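PDB 6UM4: malate dehydrogenase from Naegleria fowleri, which probably catalyses the reversible, NAD(H)-dependent interconversion of malate and oxaloacetate. Local coordinates for residues V354-P359 / V376-A381; H344-G349 / G382-I387; T99-G104 / N168-G173; L131-R136 / E159-T164. All coordinates share one frame; numbering follows the deposited sequence.

Contact 1: V354-P359 / V376-A381; sequences VSMAIP and VQCFGA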
loop_
_atom_site.group_PDB
_atom_site.type_symbol
_atom_site.label_atom_id
_atom_site.label_comp_id
_atom_site.label_asym_id
_atom_site.label_seq_id
_atom_site.Cartn_x
_atom_site.Cartn_y
_atom_site.Cartn_z
ATOM N N VAL A 354 11.949 -15.385 11.574
ATOM C CA VAL A 354 12.120 -14.281 10.648
ATOM C C VAL A 354 13.572 -13.845 10.740
ATOM O O VAL A 354 14.302 -14.221 11.664
ATOM C CB VAL A 354 11.143 -13.107 10.927
ATOM C CG1 VAL A 354 9.711 -13.584 10.780
ATOM C CG2 VAL A 354 11.374 -12.509 12.319
ATOM N N SER A 355 14.008 -13.118 9.716
ATOM C CA SER A 355 15.349 -12.553 9.678
ATOM C C SER A 355 15.294 -11.083 10.064
ATOM O O SER A 355 14.425 -10.346 9.595
ATOM C CB SER A 355 15.987 -12.708 8.297
ATOM O OG SER A 355 16.128 -14.074 7.926
ATOM N N MET A 356 16.219 -10.684 10.929
ATOM C CA MET A 356 16.484 -9.312 11.330
ATOM C C MET A 356 17.991 -9.164 11.469
ATOM O O MET A 356 18.655 -10.092 11.936
ATOM C CB MET A 356 15.817 -8.972 12.677
ATOM C CG MET A 356 14.267 -9.074 12.674
ATOM S SD MET A 356 13.561 -8.929 14.344
ATOM C CE MET A 356 13.633 -7.153 14.613
ATOM N N ALA A 357 18.532 -8.015 11.046
ATOM C CA ALA A 357 19.930 -7.654 11.297
ATOM C C ALA A 357 20.028 -6.991 12.667
ATOM O O ALA A 357 19.522 -5.879 12.861
ATOM C CB ALA A 357 20.456 -6.720 10.210
ATOM N N ILE A 358 20.708 -7.647 13.602
ATOM C CA ILE A 358 20.637 -7.261 15.012
ATOM C C ILE A 358 22.058 -7.092 15.546
ATOM O O ILE A 358 23.023 -7.590 14.941
ATOM C CB ILE A 358 19.843 -8.305 15.834
ATOM C CG1 ILE A 358 20.673 -9.590 15.980
ATOM C CG2 ILE A 358 18.520 -8.658 15.129
ATOM C CD1 ILE A 358 19.985 -10.694 16.749
ATOM N N PRO A 359 22.233 -6.373 16.663
ATOM C CA PRO A 359 23.574 -6.295 17.261
ATOM C C PRO A 359 24.061 -7.675 17.666
ATOM O O PRO A 359 23.369 -8.426 18.362
ATOM C CB PRO A 359 23.384 -5.382 18.485
ATOM C CG PRO A 359 21.918 -5.449 18.787
ATOM C CD PRO A 359 21.255 -5.575 17.423
ATOM N N VAL A 376 15.732 -15.280 13.914
ATOM C CA VAL A 376 15.187 -14.890 15.208
ATOM C C VAL A 376 13.712 -15.247 15.288
ATOM O O VAL A 376 13.023 -15.410 14.274
ATOM C CB VAL A 376 15.359 -13.391 15.508
ATOM C CG1 VAL A 376 16.810 -12.969 15.332
ATOM C CG2 VAL A 376 14.376 -12.556 14.658
ATOM N N GLN A 377 13.240 -15.383 16.522
ATOM C CA GLN A 377 11.826 -15.441 16.836
ATOM C C GLN A 377 11.433 -14.124 17.485
ATOM O O GLN A 377 12.045 -13.718 18.483
ATOM C CB GLN A 377 11.502 -16.591 17.784
ATOM C CG GLN A 377 10.019 -16.648 18.101
ATOM C CD GLN A 377 9.605 -17.983 18.648
ATOM O OE1 GLN A 377 10.265 -18.994 18.406
ATOM N NE2 GLN A 377 8.492 -18.006 19.373
ATOM N N CYS A 378 10.430 -13.457 16.921
ATOM C CA CYS A 378 9.882 -12.238 17.513
ATOM C C CYS A 378 8.746 -12.625 18.445
ATOM O O CYS A 378 7.731 -13.161 18.002
ATOM C CB CYS A 378 9.403 -11.262 16.441
ATOM S SG CYS A 378 10.763 -10.420 15.581
ATOM N N PHE A 379 8.928 -12.395 19.737
ATOM C CA PHE A 379 7.880 -12.721 20.686
ATOM C C PHE A 379 6.851 -11.614 20.832
ATOM O O PHE A 379 5.823 -11.830 21.478
ATOM C CB PHE A 379 8.495 -13.017 22.048
ATOM C CG PHE A 379 9.736 -13.847 21.971
ATOM C CD1 PHE A 379 9.689 -15.145 21.485
ATOM C CD2 PHE A 379 10.949 -13.339 22.414
ATOM C CE1 PHE A 379 10.832 -15.905 21.421
ATOM C CE2 PHE A 379 12.092 -14.099 22.360
ATOM C CZ PHE A 379 12.039 -15.386 21.868
ATOM N N GLY A 380 7.103 -10.443 20.255
ATOM C CA GLY A 380 6.232 -9.296 20.408
ATOM C C GLY A 380 6.721 -8.363 21.501
ATOM O O GLY A 380 7.605 -8.686 22.295
ATOM N N ALA A 381 6.099 -7.182 21.547
ATOM C CA ALA A 381 6.421 -6.156 22.539
ATOM C C ALA A 381 7.903 -5.786 22.493
ATOM O O ALA A 381 8.527 -5.532 23.520
ATOM C CB ALA A 381 6.005 -6.586 23.946
#
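A beta hairpin of the C-terminal domain, strands 353-359 and 371-380, supplies this contact, where V354 and V376 form an antiparallel hydrogen-bonded pair. V354 N gives its hydrogen to V376 O at 2.9 Å, and V376 N returns the bond to V354 O with an N-H...O angle of 169°. Beyond V376 the second strand swings off, the two short segments making an angle of 95°, while M356 and I358 stay bonded through their backbones to M374 and C372. Side chains of V354, M356, I358, V376 and C378 meet in the angle between them. V376 sits in the middle. Its CG2 meets V354 CG2 at 3.8 Å and also lies 3.7 Å from M356 SD, while CG1 reaches the tip of I358, CD1, at 4.2 Å. M356 crosses V376 at about a right angle and runs out nearly straight to SD (chi2 171°), which lies 3.4 Å from C378 SG, sulfur against sulfur. C378 SG also packs on V354 CG2 at 3.9 Å, which closes a small apolar cluster in which all five residues are buried. Beyond it, M356 also touches H342 and W346 of helix 332-348, and I358 touches Y384 and V386 of the third strand. The hairpin forms two of the three strands of an antiparallel sheet in the LDH-type alpha/beta C-terminal domain.

Contact 2: H344-G349 / G382-I387; sequences HDWVLG and GKYGVI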
loop_
_atom_site.group_PDB
_atom_site.type_symbol
_atom_site.label_atom_id
_atom_site.label_comp_id
_atom_site.label_asym_id
_atom_site.label_seq_id
_atom_site.Cartn_x
_atom_site.Cartn_y
_atom_site.Cartn_z
ATOM N N HIS A 344 5.745 -5.018 12.247
ATOM C CA HIS A 344 4.590 -5.731 12.768
ATOM C C HIS A 344 5.011 -6.899 13.649
ATOM O O HIS A 344 4.511 -7.055 14.771
ATOM C CB HIS A 344 3.722 -6.219 11.610
ATOM C CG HIS A 344 2.659 -7.169 12.041
ATOM N ND1 HIS A 344 2.904 -8.506 12.264
ATOM C CD2 HIS A 344 1.354 -6.966 12.344
ATOM C CE1 HIS A 344 1.793 -9.091 12.675
ATOM N NE2 HIS A 344 0.836 -8.180 12.725
ATOM N N ASP A 345 5.914 -7.752 13.140
ATOM C CA ASP A 345 6.417 -8.887 13.908
ATOM C C ASP A 345 7.222 -8.436 15.135
ATOM O O ASP A 345 7.119 -9.045 16.209
ATOM C CB ASP A 345 7.260 -9.785 12.993
ATOM C CG ASP A 345 6.431 -10.419 11.850
ATOM O OD1 ASP A 345 5.184 -10.267 11.851
ATOM O OD2 ASP A 345 7.019 -11.072 10.955
ATOM N N TRP A 346 8.020 -7.369 15.001
ATOM C CA TRP A 346 8.778 -6.856 16.145
ATOM C C TRP A 346 7.851 -6.505 17.306
ATOM O O TRP A 346 8.145 -6.815 18.470
ATOM C CB TRP A 346 9.582 -5.624 15.712
ATOM C CG TRP A 346 10.821 -5.294 16.540
ATOM C CD1 TRP A 346 11.261 -5.930 17.665
ATOM C CD2 TRP A 346 11.783 -4.256 16.262
ATOM N NE1 TRP A 346 12.439 -5.353 18.108
ATOM C CE2 TRP A 346 12.785 -4.332 17.260
ATOM C CE3 TRP A 346 11.892 -3.269 15.265
ATOM C CZ2 TRP A 346 13.878 -3.459 17.296
ATOM C CZ3 TRP A 346 12.990 -2.412 15.292
ATOM C CH2 TRP A 346 13.962 -2.503 16.314
ATOM N N VAL A 347 6.714 -5.880 17.000
ATOM C CA VAL A 347 5.777 -5.390 18.010
ATOM C C VAL A 347 4.773 -6.459 18.428
ATOM O O VAL A 347 4.455 -6.589 19.612
ATOM C CB VAL A 347 5.063 -4.134 17.475
ATOM C CG1 VAL A 347 3.944 -3.705 18.401
ATOM C CG2 VAL A 347 6.057 -3.024 17.222
ATOM N N LEU A 348 4.222 -7.218 17.481
ATOM C CA LEU A 348 3.137 -8.133 17.801
ATOM C C LEU A 348 3.547 -9.600 17.803
ATOM O O LEU A 348 2.748 -10.444 18.221
ATOM C CB LEU A 348 1.969 -7.925 16.825
ATOM C CG LEU A 348 1.378 -6.505 16.854
ATOM C CD1 LEU A 348 0.374 -6.293 15.737
ATOM C CD2 LEU A 348 0.749 -6.180 18.200
ATOM N N GLY A 349 4.760 -9.926 17.378
ATOM C CA GLY A 349 5.244 -11.291 17.435
ATOM C C GLY A 349 4.899 -12.086 16.187
ATOM O O GLY A 349 4.023 -11.730 15.402
ATOM N N GLY A 382 8.480 -5.790 21.293
ATOM C CA GLY A 382 9.850 -5.371 21.075
ATOM C C GLY A 382 10.919 -6.397 21.382
ATOM O O GLY A 382 12.100 -6.116 21.147
ATOM N N LYS A 383 10.553 -7.599 21.815
ATOM C CA LYS A 383 11.523 -8.598 22.254
ATOM C C LYS A 383 11.683 -9.699 21.211
ATOM O O LYS A 383 10.695 -10.292 20.766
ATOM C CB LYS A 383 11.092 -9.192 23.597
ATOM C CG LYS A 383 10.803 -8.136 24.663
ATOM C CD LYS A 383 9.777 -8.632 25.672
ATOM C CE LYS A 383 9.548 -7.631 26.811
ATOM N NZ LYS A 383 8.870 -6.347 26.419
ATOM N N TYR A 384 12.931 -10.003 20.865
ATOM C CA TYR A 384 13.248 -11.097 19.956
ATOM C C TYR A 384 14.436 -11.868 20.513
ATOM O O TYR A 384 15.173 -11.379 21.371
ATOM C CB TYR A 384 13.571 -10.609 18.526
ATOM C CG TYR A 384 14.698 -9.592 18.466
ATOM C CD1 TYR A 384 16.027 -9.976 18.621
ATOM C CD2 TYR A 384 14.430 -8.244 18.240
ATOM C CE1 TYR A 384 17.063 -9.042 18.574
ATOM C CE2 TYR A 384 15.456 -7.313 18.171
ATOM C CZ TYR A 384 16.770 -7.710 18.342
ATOM O OH TYR A 384 17.786 -6.773 18.287
ATOM N N GLY A 385 14.598 -13.099 20.018
ATOM C CA GLY A 385 15.699 -13.965 20.402
ATOM C C GLY A 385 16.211 -14.808 19.248
ATOM O O GLY A 385 15.432 -15.387 18.471
ATOM N N VAL A 386 17.535 -14.871 19.119
ATOM C CA VAL A 386 18.134 -15.684 18.073
ATOM C C VAL A 386 17.756 -17.141 18.290
ATOM O O VAL A 386 17.746 -17.634 19.424
ATOM C CB VAL A 386 19.658 -15.483 18.076
ATOM C CG1 VAL A 386 20.323 -16.395 17.068
ATOM C CG2 VAL A 386 19.984 -14.019 17.793
ATOM N N ILE A 387 17.430 -17.837 17.196
ATOM C CA ILE A 387 17.155 -19.262 17.294
ATOM C C ILE A 387 18.420 -19.954 17.769
ATOM O O ILE A 387 19.493 -19.777 17.179
ATOM C CB ILE A 387 16.680 -19.822 15.943
ATOM C CG1 ILE A 387 15.463 -19.062 15.428
ATOM C CG2 ILE A 387 16.343 -21.308 16.072
ATOM C CD1 ILE A 387 14.237 -19.244 16.302
HETATM O O HOH W 1 9.082 -9.224 18.944
#
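W346 O, near the C-terminal end of helix 332-348, is gripped by two donors: G382 N at 3.0 Å and a water that gives it a hydrogen from 2.6 Å. The same water lies 2.7 Å from K383 O and can donate there too, although it cannot serve every acceptor around it at once. G382 belongs to the tight turn between strands 371-380 and 383-386, so the carbonyl ties the end of a helix to a beta turn of the C-terminal domain's antiparallel sheet. The bond from G382 N is bent, 142° at the hydrogen, and the donor is tilted from the carbonyl plane. G382 has positive phi within the turn, and its own carbonyl then receives a second, weak bond from W346 NE1 at 3.2 Å. The tryptophan thus holds this glycine through both backbone and side chain. CG of W346 lies anti to the backbone N (chi1 -156°), and the indole runs alongside Y384, the two side chains pointing the same way. Their planes are inclined at 46°. Y384 OH goes on to bond E243 O, and both aromatics touch T246 of strand 245-247. Earlier on the helix, H344 ND1 donates to D345 OD1, whose partner oxygen OD2 makes a salt bridge with R250 and a hydrogen bond with N350. The helix gives way at G349, which has positive phi. Across the aromatic pair the closest atoms are W346 NE1 and Y384 CD2, 3.5 Å apart, with NE1 at the edge of the tyrosine ring.

Contact 3: T99-G104 / N168-G173; sequences TITVSG and NDAFRG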
loop_
_atom_site.group_PDB
_atom_site.type_symbol
_atom_site.label_atom_id
_atom_site.label_comp_id
_atom_site.label_asym_id
_atom_site.label_seq_id
_atom_site.Cartn_x
_atom_site.Cartn_y
_atom_site.Cartn_z
ATOM N N THR A 99 3.562 7.187 18.578
ATOM C CA THR A 99 4.159 8.111 17.619
ATOM C C THR A 99 5.215 7.396 16.778
ATOM O O THR A 99 6.130 6.768 17.331
ATOM C CB THR A 99 4.794 9.283 18.368
ATOM O OG1 THR A 99 3.775 10.013 19.033
ATOM C CG2 THR A 99 5.525 10.214 17.418
ATOM N N ILE A 100 5.121 7.520 15.451
ATOM C CA ILE A 100 6.053 6.867 14.531
ATOM C C ILE A 100 6.731 7.939 13.685
ATOM O O ILE A 100 6.058 8.681 12.964
ATOM C CB ILE A 100 5.344 5.855 13.615
ATOM C CG1 ILE A 100 4.441 4.912 14.411
ATOM C CG2 ILE A 100 6.364 5.040 12.830
ATOM C CD1 ILE A 100 3.183 4.494 13.606
ATOM N N THR A 101 8.056 7.985 13.720
ATOM C CA THR A 101 8.826 8.888 12.866
ATOM C C THR A 101 9.300 8.144 11.620
ATOM O O THR A 101 9.895 7.074 11.728
ATOM C CB THR A 101 10.036 9.456 13.616
ATOM O OG1 THR A 101 9.595 10.070 14.832
ATOM C CG2 THR A 101 10.765 10.485 12.766
ATOM N N VAL A 102 9.065 8.724 10.444
ATOM C CA VAL A 102 9.493 8.121 9.186
ATOM C C VAL A 102 10.308 9.160 8.428
ATOM O O VAL A 102 9.812 10.258 8.145
ATOM C CB VAL A 102 8.314 7.627 8.324
ATOM C CG1 VAL A 102 8.839 7.013 7.028
ATOM C CG2 VAL A 102 7.463 6.608 9.085
ATOM N N SER A 103 11.560 8.824 8.122
ATOM C CA SER A 103 12.396 9.676 7.294
ATOM C C SER A 103 12.215 9.294 5.824
ATOM O O SER A 103 11.527 8.329 5.487
ATOM C CB SER A 103 13.863 9.571 7.728
ATOM O OG SER A 103 14.383 8.289 7.410
ATOM N N GLY A 104 12.796 10.096 4.940
ATOM C CA GLY A 104 12.595 9.862 3.513
ATOM C C GLY A 104 11.140 9.749 3.121
ATOM O O GLY A 104 10.794 8.967 2.226
ATOM N N ASN A 168 15.763 16.904 14.900
ATOM C CA ASN A 168 15.380 17.142 16.287
ATOM C C ASN A 168 13.858 17.166 16.446
ATOM O O ASN A 168 13.308 16.464 17.304
ATOM C CB ASN A 168 15.996 18.448 16.791
ATOM C CG ASN A 168 15.792 18.642 18.283
ATOM O OD1 ASN A 168 16.512 18.073 19.109
ATOM N ND2 ASN A 168 14.810 19.450 18.637
ATOM N N ASP A 169 13.151 17.920 15.599
ATOM C CA ASP A 169 11.688 17.937 15.719
ATOM C C ASP A 169 11.083 16.574 15.391
ATOM O O ASP A 169 10.143 16.129 16.067
ATOM C CB ASP A 169 11.050 19.027 14.833
ATOM C CG ASP A 169 11.320 20.468 15.330
ATOM O OD1 ASP A 169 11.565 20.678 16.542
ATOM O OD2 ASP A 169 11.239 21.414 14.508
ATOM N N ALA A 170 11.622 15.893 14.375
ATOM C CA ALA A 170 11.016 14.656 13.881
ATOM C C ALA A 170 10.905 13.592 14.970
ATOM O O ALA A 170 9.850 12.968 15.135
ATOM C CB ALA A 170 11.819 14.126 12.688
ATOM N N PHE A 171 11.972 13.387 15.743
ATOM C CA PHE A 171 12.022 12.272 16.682
ATOM C C PHE A 171 11.438 12.578 18.050
ATOM O O PHE A 171 11.358 11.660 18.875
ATOM C CB PHE A 171 13.459 11.799 16.876
ATOM C CG PHE A 171 14.063 11.198 15.651
ATOM C CD1 PHE A 171 13.582 10.004 15.148
ATOM C CD2 PHE A 171 15.094 11.838 14.985
ATOM C CE1 PHE A 171 14.143 9.440 14.014
ATOM C CE2 PHE A 171 15.661 11.286 13.849
ATOM C CZ PHE A 171 15.176 10.085 13.358
ATOM N N ARG A 172 11.042 13.826 18.314
ATOM C CA ARG A 172 10.392 14.170 19.574
ATOM C C ARG A 172 9.233 13.219 19.843
ATOM O O ARG A 172 8.310 13.089 19.026
ATOM C CB ARG A 172 9.903 15.635 19.562
ATOM C CG ARG A 172 9.071 16.024 20.815
ATOM C CD ARG A 172 8.730 17.519 20.921
ATOM N NE ARG A 172 9.904 18.356 20.708
ATOM C CZ ARG A 172 10.129 19.039 19.594
ATOM N NH1 ARG A 172 9.247 19.011 18.604
ATOM N NH2 ARG A 172 11.242 19.739 19.462
ATOM N N GLY A 173 9.302 12.546 20.989
ATOM C CA GLY A 173 8.264 11.641 21.431
ATOM C C GLY A 173 8.099 10.385 20.604
ATOM O O GLY A 173 7.062 9.726 20.707
#
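T101 and A170 meet through a side-chain-to-backbone hydrogen bond: T101 OG1 donates to A170 O at 2.9 Å. The hydroxyl approaches from above the carbonyl plane, 47° out of it. The threonine is turned with OG1 beside its own backbone N (chi1 -54°), which sets CG2 anti to that N and lets the methyl work separately from the hydroxyl. CG2 packs on A170 CB at 3.8 Å and on F171 CD1 at 3.7 Å, so one threonine holds the last turn of helix 167-171 by a polar and an apolar branch together. The F171 side chain crosses T101 at about a right angle. Two residues back along the strand, T99 CB lies 3.3 Å from G173 O, a close van der Waals contact where the chain has left the helix; G173 gets there with positive phi.

The next shell fixes these groups. A170 O also receives a weak hydrogen bond from R132 NE, and D169 O an ordinary hydrogen bond from R132 NH2, so the arginine of the neighbouring strand ties down the carbonyls at the end of this short helix. R172 NH2 reaches back to D169 OD1 in a salt bridge of 3.1 Å, using the anti lone pair of that oxygen and linking the two side chains across the helix end.

Further out, F171 extends onto A208, L209 and Q212 of helix 191-212 and A177 and L179 of strand 176-179, while strand 98-102 runs between strands 129-134 and 176-179 with helix 167-171 laid against T101 and the segment after it against T99.

Contact 4: L131-R136 / E159-T164; sequences LRLLER and EEIYLT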
loop_
_atom_site.group_PDB
_atom_site.type_symbol
_atom_site.label_atom_id
_atom_site.label_comp_id
_atom_site.label_asym_id
_atom_site.label_seq_id
_atom_site.Cartn_x
_atom_site.Cartn_y
_atom_site.Cartn_z
ATOM N N LEU A 131 2.002 10.227 12.928
ATOM C CA LEU A 131 3.125 10.157 12.004
ATOM C C LEU A 131 3.912 11.452 12.080
ATOM O O LEU A 131 3.344 12.539 11.950
ATOM C CB LEU A 131 2.635 9.918 10.578
ATOM C CG LEU A 131 2.086 8.527 10.257
ATOM C CD1 LEU A 131 1.493 8.506 8.847
ATOM C CD2 LEU A 131 3.187 7.529 10.393
ATOM N N ARG A 132 5.212 11.334 12.291
ATOM C CA ARG A 132 6.120 12.464 12.198
ATOM C C ARG A 132 7.008 12.200 10.996
ATOM O O ARG A 132 7.873 11.318 11.036
ATOM C CB ARG A 132 6.919 12.633 13.491
ATOM C CG ARG A 132 6.028 12.949 14.704
ATOM C CD ARG A 132 6.852 13.216 15.978
ATOM N NE ARG A 132 7.406 14.560 16.008
ATOM C CZ ARG A 132 6.731 15.630 16.440
ATOM N NH1 ARG A 132 5.428 15.533 16.693
ATOM N NH2 ARG A 132 7.317 16.825 16.471
ATOM N N LEU A 133 6.802 12.977 9.947
ATOM C CA LEU A 133 7.358 12.716 8.627
ATOM C C LEU A 133 8.523 13.658 8.380
ATOM O O LEU A 133 8.347 14.879 8.424
ATOM C CB LEU A 133 6.290 12.917 7.550
ATOM C CG LEU A 133 5.030 12.077 7.719
ATOM C CD1 LEU A 133 4.084 12.301 6.533
ATOM C CD2 LEU A 133 5.439 10.594 7.833
ATOM N N LEU A 134 9.688 13.094 8.078
ATOM C CA LEU A 134 10.920 13.850 7.909
ATOM C C LEU A 134 11.384 13.782 6.461
ATOM O O LEU A 134 11.339 12.720 5.838
ATOM C CB LEU A 134 12.020 13.296 8.826
ATOM C CG LEU A 134 13.411 13.872 8.595
ATOM C CD1 LEU A 134 13.354 15.350 8.913
ATOM C CD2 LEU A 134 14.451 13.184 9.451
ATOM N N GLU A 135 11.819 14.916 5.925
ATOM C CA GLU A 135 12.367 14.966 4.578
ATOM C C GLU A 135 13.470 16.011 4.541
ATOM O O GLU A 135 13.656 16.783 5.485
ATOM C CB GLU A 135 11.277 15.289 3.527
ATOM C CG GLU A 135 10.802 14.110 2.687
ATOM C CD GLU A 135 11.920 13.444 1.857
ATOM O OE1 GLU A 135 12.976 14.079 1.618
ATOM O OE2 GLU A 135 11.747 12.270 1.455
ATOM N N ARG A 136 14.190 16.041 3.424
ATOM C CA ARG A 136 15.164 17.084 3.187
ATOM C C ARG A 136 14.456 18.428 3.034
ATOM O O ARG A 136 13.271 18.478 2.691
ATOM C CB ARG A 136 15.982 16.763 1.938
ATOM C CG ARG A 136 17.021 15.662 2.154
ATOM C CD ARG A 136 17.895 15.459 0.920
ATOM N NE ARG A 136 18.511 14.131 0.903
ATOM C CZ ARG A 136 19.739 13.855 1.340
ATOM N NH1 ARG A 136 20.507 14.820 1.834
ATOM N NH2 ARG A 136 20.203 12.607 1.281
ATOM N N GLU A 159 -4.159 9.902 13.981
ATOM C CA GLU A 159 -4.548 11.006 14.848
ATOM C C GLU A 159 -3.814 12.296 14.511
ATOM O O GLU A 159 -4.329 13.385 14.796
ATOM C CB GLU A 159 -4.304 10.634 16.311
ATOM C CG GLU A 159 -5.509 10.873 17.206
ATOM C CD GLU A 159 -5.975 9.605 17.891
ATOM O OE1 GLU A 159 -5.312 9.178 18.862
ATOM O OE2 GLU A 159 -6.990 9.020 17.448
ATOM N N GLU A 160 -2.635 12.207 13.905
ATOM C CA GLU A 160 -1.873 13.400 13.588
ATOM C C GLU A 160 -0.889 13.072 12.484
ATOM O O GLU A 160 -0.381 11.955 12.411
ATOM C CB GLU A 160 -1.110 13.933 14.814
ATOM C CG GLU A 160 -0.482 15.297 14.586
ATOM C CD GLU A 160 0.547 15.686 15.643
ATOM O OE1 GLU A 160 0.699 14.957 16.648
ATOM O OE2 GLU A 160 1.178 16.753 15.477
ATOM N N ILE A 161 -0.621 14.059 11.633
ATOM C CA ILE A 161 0.475 14.016 10.670
ATOM C C ILE A 161 1.290 15.289 10.865
ATOM O O ILE A 161 0.804 16.388 10.575
ATOM C CB ILE A 161 -0.018 13.919 9.218
ATOM C CG1 ILE A 161 -0.955 12.723 9.037
ATOM C CG2 ILE A 161 1.176 13.798 8.280
ATOM C CD1 ILE A 161 -1.651 12.694 7.662
ATOM N N TYR A 162 2.524 15.151 11.339
ATOM C CA TYR A 162 3.427 16.277 11.549
ATOM C C TYR A 162 4.558 16.209 10.529
ATOM O O TYR A 162 5.131 15.136 10.309
ATOM C CB TYR A 162 3.980 16.268 12.979
ATOM C CG TYR A 162 4.990 17.366 13.262
ATOM C CD1 TYR A 162 4.579 18.653 13.597
ATOM C CD2 TYR A 162 6.358 17.108 13.208
ATOM C CE1 TYR A 162 5.516 19.666 13.867
ATOM C CE2 TYR A 162 7.287 18.102 13.464
ATOM C CZ TYR A 162 6.867 19.378 13.796
ATOM O OH TYR A 162 7.813 20.354 14.055
ATOM N N LEU A 163 4.857 17.344 9.895
ATOM C CA LEU A 163 5.854 17.436 8.830
ATOM C C LEU A 163 7.030 18.295 9.269
ATOM O O LEU A 163 6.829 19.352 9.867
ATOM C CB LEU A 163 5.263 18.068 7.569
ATOM C CG LEU A 163 3.906 17.630 7.033
ATOM C CD1 LEU A 163 3.648 18.385 5.754
ATOM C CD2 LEU A 163 3.859 16.143 6.803
ATOM N N THR A 164 8.252 17.876 8.928
ATOM C CA THR A 164 9.409 18.676 9.316
ATOM C C THR A 164 10.626 18.294 8.488
ATOM O O THR A 164 10.720 17.186 7.955
ATOM C CB THR A 164 9.717 18.539 10.816
ATOM O OG1 THR A 164 10.882 19.308 11.136
ATOM C CG2 THR A 164 9.939 17.104 11.219
HETATM O O HOH W 2 3.462 13.602 16.737
HETATM O O HOH W 3 2.463 16.622 17.997
#
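In R132, chi1 -63° sets CG beside the backbone N and chi3 79° bends NE over; the guanidinium lies flat on the ring of Y162, whose own CG is anti to its backbone N. The planes are 15° apart, a stacked cation-pi pair set off-centre: R132 NH2 lies over the rim at Y162 CE2, 3.3 Å away, rather than over the middle. The arginine's polar edges stay engaged. R132, whose strongest partner is D169, is also tied to helix 167-171, and NH1 reaches a water at 2.8 Å that gives a hydrogen to E160 OE1. R132 NH1 and E160 OE2 are too far apart for a salt bridge, so water carries their link.

Beneath this the two strands run parallel, one residue for one, L131 beside I161 through L134 beside T164. L131 N bonds E160 O, and L131 O takes Y162 N at 2.8 Å, both nearly straight. L133 N then bonds Y162 O, and its carbonyl receives T164 N, before E135 N closes the run on T164 O at 3.2 Å. On the opposite face from R132 and Y162, L133 CD1 touches both I161 CG2, at 3.7 Å, and L163 CD2, at 3.9 Å. Helix 140-151 covers that leucine and isoleucine face through K147, L150 and E144, while T164 OG1 accepts from S166 N just before helix 167-171. Strand 129-134, helix 140-151 and strand 158-164 together make a beta-alpha-beta crossover at the edge of the Rossmann-type NAD-binding domain.

In the fold
From the N terminus, strand 98-102 enters the parallel sheet first. Contact 3 closes the longest loop, from T99-G104 to N168-G173, and contact 4 lies within it, joining strands 129-134 and 158-164 before the chain reaches helix 167-171. The two touch: the backbones of strands 98-102 and 129-134 are hydrogen-bonded side by side. Both sit in the NAD-binding domain. The C-terminal domain follows, where contact 2 opens on helix 332-348 and closes on strand 383-386, enclosing contact 1 along the way; these also touch, through neighbouring strands of one antiparallel sheet. The pairs stand apart, the centres of contacts 1 and 4 about 27 Å from each other.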